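Local coordinates for protein tail assembly chaperone (Enterobacteria phage HK97, PDB 2OB9) that probably acts as a chaperone in assembly of the phage tail, and belongs to a highly diverged group of chaperones sharing a spiral structure, at residues Thr22-Val25 / Val31-Val34; Ile77-Asp82 / Arg107-Ala112. One frame throughout, in Å; residues are numbered along the deposited sequence.

Contact 1, Thr-22 to Val-25 with Val-31 to Val-34, forms the beta hairpin; contact 2 joins Ile-77 to Asp-82 with Arg-107 to Ala-112. The centre of contact 2 lies about 3 Å from the centre of the chain, that of contact 1 about 13 Å, and the two are about 10 Å apart. Strand 31-36 joins them, running between strand 20-25 and the short strand 80-81. Val-34 O lies 2.9 Å from Cys-81 N, a probable hydrogen bond, and CG2 of Val-23 packs 3.3 Å from OE1 of Gln-111. Helix 103-113 packs on Val-23 and Val-25 of the hairpin and also on the end of helix 61-79. Both contacts also touch a second subunit.

Contact 1: Thr22-Val25 / Val31-Val34; sequences TVVV and VKVV
CG of Lys-32 stands anti to its own carbonyl carbon and beside the backbone N (chi1 -63°), which lays the first part of the chain against the neighbouring strand, where CG comes 3.9 Å from CG2 of Val-24. In Thr-22 the methyl CG2 is the branch anti to the backbone N, and it rests 3.9 Å from CB of Lys-32. The lysine therefore spends its methylenes on two neighbours, while a bend at its third torsion helps lead the amine away from the hairpin. Thr-22, Val-24 and Lys-32 are exposed, and threonine and lysine suit such a place by offering carbon to each other and keeping a polar end; Val-34, on the same face, is buried against Met-15 and Cys-81.

The other face is built of Val-23, Val-25, Val-31 and Val-33. CG1 of Val-25 lies 3.9 Å from CG1 of Val-33, the two side chains crossing at about a right angle, and 4.0 Å from CG1 of Val-31. Branched at CB, valine suits an extended backbone and forms a compact apolar surface. Leu-108 of helix 103-113 packs on Val-23 and Val-104 on Val-25, and Leu-7 of a second subunit packs on Val-31 and Val-33.

Between the faces, Val-23 and Val-33 form an antiparallel hydrogen-bonded pair. Val-23 N gives a nearly straight bond to Val-33 O (3.0 Å, 175° at the hydrogen), and Val-33 N returns one to Val-23 O at 2.9 Å. The latter oxygen also receives a CA-H...O contact from Lys-32, whose CA is 3.2 Å away.

Chemically, then, the hairpin is two-sided: paired backbone groups satisfy one another within the sheet, so the valine face can be largely covered by helix 103-113 and a second subunit, while the other face tolerates water at Thr-22, Val-24 and Lys-32.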
loop_
_atom_site.group_PDB
_atom_site.type_symbol
_atom_site.label_atom_id
_atom_site.label_comp_id
_atom_site.label_asym_id
_atom_site.label_seq_id
_atom_site.Cartn_x
_atom_site.Cartn_y
_atom_site.Cartn_z
ATOM N N THR A 22 -38.831 -8.686 -19.632
ATOM C CA THR A 22 -40.081 -8.159 -19.166
ATOM C C THR A 22 -40.435 -8.792 -17.842
ATOM O O THR A 22 -40.409 -10.012 -17.686
ATOM C CB THR A 22 -41.190 -8.359 -20.195
ATOM O OG1 THR A 22 -40.830 -7.667 -21.397
ATOM C CG2 THR A 22 -42.513 -7.772 -19.685
ATOM N N VAL A 23 -40.752 -7.927 -16.889
ATOM C CA VAL A 23 -41.114 -8.271 -15.532
ATOM C C VAL A 23 -42.491 -7.625 -15.222
ATOM O O VAL A 23 -42.711 -6.453 -15.504
ATOM C CB VAL A 23 -40.002 -7.749 -14.544
ATOM C CG1 VAL A 23 -40.467 -7.735 -13.099
ATOM C CG2 VAL A 23 -38.780 -8.583 -14.675
ATOM N N VAL A 24 -43.408 -8.426 -14.677
ATOM C CA VAL A 24 -44.632 -7.919 -14.065
ATOM C C VAL A 24 -44.311 -7.462 -12.644
ATOM O O VAL A 24 -43.596 -8.162 -11.902
ATOM C CB VAL A 24 -45.744 -8.991 -14.028
ATOM C CG1 VAL A 24 -46.930 -8.524 -13.162
ATOM C CG2 VAL A 24 -46.196 -9.322 -15.426
ATOM N N VAL A 25 -44.813 -6.287 -12.258
ATOM C CA VAL A 25 -44.633 -5.839 -10.886
ATOM C C VAL A 25 -45.948 -5.728 -10.098
ATOM O O VAL A 25 -46.636 -4.716 -10.154
ATOM C CB VAL A 25 -43.539 -4.702 -10.736
ATOM C CG1 VAL A 25 -43.255 -3.942 -12.042
ATOM C CG2 VAL A 25 -43.669 -3.826 -9.449
ATOM N N VAL A 31 -48.360 -3.832 -13.467
ATOM C CA VAL A 31 -47.709 -3.191 -14.633
ATOM C C VAL A 31 -46.468 -3.964 -15.039
ATOM O O VAL A 31 -45.738 -4.493 -14.175
ATOM C CB VAL A 31 -47.365 -1.662 -14.350
ATOM C CG1 VAL A 31 -46.107 -1.493 -13.471
ATOM C CG2 VAL A 31 -47.237 -0.851 -15.626
ATOM N N LYS A 32 -46.238 -4.056 -16.337
ATOM C CA LYS A 32 -45.019 -4.638 -16.840
ATOM C C LYS A 32 -44.014 -3.519 -17.064
ATOM O O LYS A 32 -44.380 -2.422 -17.502
ATOM C CB LYS A 32 -45.222 -5.377 -18.166
ATOM C CG LYS A 32 -46.134 -6.568 -18.153
ATOM C CD LYS A 32 -46.451 -6.980 -19.619
ATOM C CE LYS A 32 -47.773 -6.305 -20.108
ATOM N NZ LYS A 32 -48.027 -6.336 -21.618
ATOM N N VAL A 33 -42.753 -3.813 -16.727
ATOM C CA VAL A 33 -41.611 -2.951 -16.981
ATOM C C VAL A 33 -40.600 -3.827 -17.702
ATOM O O VAL A 33 -40.767 -5.045 -17.779
ATOM C CB VAL A 33 -40.970 -2.372 -15.656
ATOM C CG1 VAL A 33 -42.008 -1.608 -14.854
ATOM C CG2 VAL A 33 -40.250 -3.485 -14.787
ATOM N N VAL A 34 -39.575 -3.196 -18.256
ATOM C CA VAL A 34 -38.460 -3.890 -18.843
ATOM C C VAL A 34 -37.241 -3.563 -17.991
ATOM O O VAL A 34 -36.971 -2.416 -17.673
ATOM C CB VAL A 34 -38.256 -3.476 -20.336
ATOM C CG1 VAL A 34 -36.890 -3.924 -20.845
ATOM C CG2 VAL A 34 -39.376 -4.043 -21.235
#

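Contact 2: Ile77-Asp82 / Arg107-Ala112; sequences IDVLCD and RLLKQA
Val-79 meets Ala-112 in the tightest contact between these segments, and its side chain can be followed outward atom by atom. CB itself already lies 3.5 Å from CB of Ala-112, an approach made possible because alanine ends at that single methyl. From there the valine forks. CG1 remains 3.9 Å from the alanine methyl, whereas CG2 is nearer, at 3.6 Å. With a first torsion of -53°, CG2 sits between the backbone N and the carbonyl carbon, and from this position it also reaches CD1 of Leu-109 at 4.3 Å. The alanine methyl is thus set against the fork of the valine, nearer to CG2 than to CG1.

One residue further, Leu-80 is the first to leave helical backbone angles, and the chain passes from helix 61-79 into strand 80-81. Its CG is anti to the backbone N (chi1 -174°), and the tip comes closer to helix 103-113 than its base: CD1 lies 4.3 Å from CD1 of Leu-108. The length of leucine suits this wider part of the interface, just as the smallness of alanine suits the narrow part.

No hydrogen bond links the two segments, and all five touching residues are buried, so they are joined by apolar packing alone. Around them, Leu-80 also packs on Val-33 and Leu-35 of strand 31-36, Leu-109 on Leu-75 of helix 61-79, and Leu-108 on Trp-28 in the loop of the hairpin. Such convergence is characteristic of the hydrophobic core of a small alpha+beta fold, in which a helix lies over one face of an antiparallel sheet and against the helix that leads into it.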
loop_
_atom_site.group_PDB
_atom_site.type_symbol
_atom_site.label_atom_id
_atom_site.label_comp_id
_atom_site.label_asym_id
_atom_site.label_seq_id
_atom_site.Cartn_x
_atom_site.Cartn_y
_atom_site.Cartn_z
ATOM N N ILE A 77 -32.038 3.711 -11.589
ATOM C CA ILE A 77 -32.495 4.629 -12.572
ATOM C C ILE A 77 -32.059 4.174 -13.964
ATOM O O ILE A 77 -32.747 4.404 -14.933
ATOM C CB ILE A 77 -31.965 5.990 -12.219
ATOM C CG1 ILE A 77 -32.856 6.626 -11.156
ATOM C CG2 ILE A 77 -31.777 6.867 -13.435
ATOM C CD1 ILE A 77 -32.101 7.705 -10.362
ATOM N N ASP A 78 -30.928 3.495 -14.033
ATOM C CA ASP A 78 -30.383 3.075 -15.278
ATOM C C ASP A 78 -30.965 1.758 -15.761
ATOM O O ASP A 78 -31.116 1.534 -16.963
ATOM C CB ASP A 78 -28.874 2.952 -15.137
ATOM C CG ASP A 78 -28.185 2.761 -16.481
ATOM O OD1 ASP A 78 -28.216 3.706 -17.312
ATOM O OD2 ASP A 78 -27.638 1.654 -16.675
ATOM N N VAL A 79 -31.301 0.870 -14.842
ATOM C CA VAL A 79 -31.838 -0.418 -15.264
ATOM C C VAL A 79 -33.308 -0.419 -15.641
ATOM O O VAL A 79 -33.734 -1.304 -16.361
ATOM C CB VAL A 79 -31.531 -1.555 -14.241
ATOM C CG1 VAL A 79 -30.047 -1.604 -13.942
ATOM C CG2 VAL A 79 -32.377 -1.426 -12.959
ATOM N N LEU A 80 -34.080 0.551 -15.157
ATOM C CA LEU A 80 -35.551 0.487 -15.224
ATOM C C LEU A 80 -36.110 1.182 -16.437
ATOM O O LEU A 80 -35.931 2.390 -16.600
ATOM C CB LEU A 80 -36.216 1.100 -13.960
ATOM C CG LEU A 80 -37.749 0.956 -13.881
ATOM C CD1 LEU A 80 -38.115 -0.507 -13.580
ATOM C CD2 LEU A 80 -38.392 1.910 -12.845
ATOM N N CYS A 81 -36.832 0.411 -17.254
ATOM C CA CYS A 81 -37.346 0.870 -18.536
ATOM C C CYS A 81 -38.832 0.556 -18.636
ATOM O O CYS A 81 -39.330 -0.338 -17.954
ATOM C CB CYS A 81 -36.568 0.208 -19.692
ATOM S SG CYS A 81 -34.811 0.659 -19.826
ATOM N N ASP A 82 -39.535 1.302 -19.478
ATOM C CA ASP A 82 -40.910 0.977 -19.826
ATOM C C ASP A 82 -40.947 -0.112 -20.922
ATOM O O ASP A 82 -39.903 -0.529 -21.399
ATOM C CB ASP A 82 -41.697 2.244 -20.204
ATOM C CG ASP A 82 -41.252 2.876 -21.535
ATOM O OD1 ASP A 82 -40.623 2.227 -22.364
ATOM O OD2 ASP A 82 -41.557 4.055 -21.768
ATOM N N ARG A 107 -35.666 -4.493 -4.989
ATOM C CA ARG A 107 -35.907 -5.860 -5.507
ATOM C C ARG A 107 -35.871 -5.874 -7.047
ATOM O O ARG A 107 -35.477 -6.851 -7.656
ATOM C CB ARG A 107 -37.269 -6.354 -5.029
ATOM C CG ARG A 107 -37.598 -7.785 -5.454
ATOM C CD ARG A 107 -39.075 -8.241 -5.156
ATOM N NE ARG A 107 -40.136 -7.488 -5.880
ATOM C CZ ARG A 107 -40.401 -7.622 -7.184
ATOM N NH1 ARG A 107 -39.674 -8.452 -7.945
ATOM N NH2 ARG A 107 -41.400 -6.921 -7.738
ATOM N N LEU A 108 -36.288 -4.773 -7.670
ATOM C CA LEU A 108 -36.179 -4.637 -9.128
ATOM C C LEU A 108 -34.719 -4.421 -9.549
ATOM O O LEU A 108 -34.291 -5.005 -10.534
ATOM C CB LEU A 108 -37.114 -3.521 -9.682
ATOM C CG LEU A 108 -38.620 -3.835 -9.696
ATOM C CD1 LEU A 108 -39.422 -2.620 -10.085
ATOM C CD2 LEU A 108 -38.969 -5.012 -10.648
ATOM N N LEU A 109 -33.954 -3.626 -8.800
ATOM C CA LEU A 109 -32.531 -3.537 -9.038
ATOM C C LEU A 109 -31.840 -4.913 -9.032
ATOM O O LEU A 109 -31.080 -5.215 -9.968
ATOM C CB LEU A 109 -31.846 -2.586 -8.066
ATOM C CG LEU A 109 -30.313 -2.369 -8.142
ATOM C CD1 LEU A 109 -29.854 -2.014 -9.574
ATOM C CD2 LEU A 109 -29.894 -1.227 -7.193
ATOM N N LYS A 110 -32.091 -5.725 -7.996
ATOM C CA LYS A 110 -31.495 -7.060 -7.888
ATOM C C LYS A 110 -31.815 -7.958 -9.065
ATOM O O LYS A 110 -30.938 -8.570 -9.627
ATOM C CB LYS A 110 -31.888 -7.752 -6.576
ATOM C CG LYS A 110 -30.979 -7.347 -5.435
ATOM C CD LYS A 110 -31.558 -7.718 -4.104
ATOM C CE LYS A 110 -30.738 -7.113 -2.967
ATOM N NZ LYS A 110 -29.542 -7.945 -2.616
ATOM N N GLN A 111 -33.090 -8.043 -9.412
ATOM C CA GLN A 111 -33.556 -8.763 -10.571
ATOM C C GLN A 111 -32.769 -8.296 -11.812
ATOM O O GLN A 111 -32.263 -9.137 -12.555
ATOM C CB GLN A 111 -35.059 -8.536 -10.719
ATOM C CG GLN A 111 -35.874 -9.764 -11.064
ATOM C CD GLN A 111 -37.379 -9.497 -11.137
ATOM O OE1 GLN A 111 -38.117 -10.211 -11.831
ATOM N NE2 GLN A 111 -37.841 -8.484 -10.418
ATOM N N ALA A 112 -32.606 -6.973 -12.005
ATOM C CA ALA A 112 -31.813 -6.454 -13.150
ATOM C C ALA A 112 -30.331 -6.895 -13.147
ATOM O O ALA A 112 -29.784 -7.277 -14.196
ATOM C CB ALA A 112 -31.910 -4.937 -13.263
#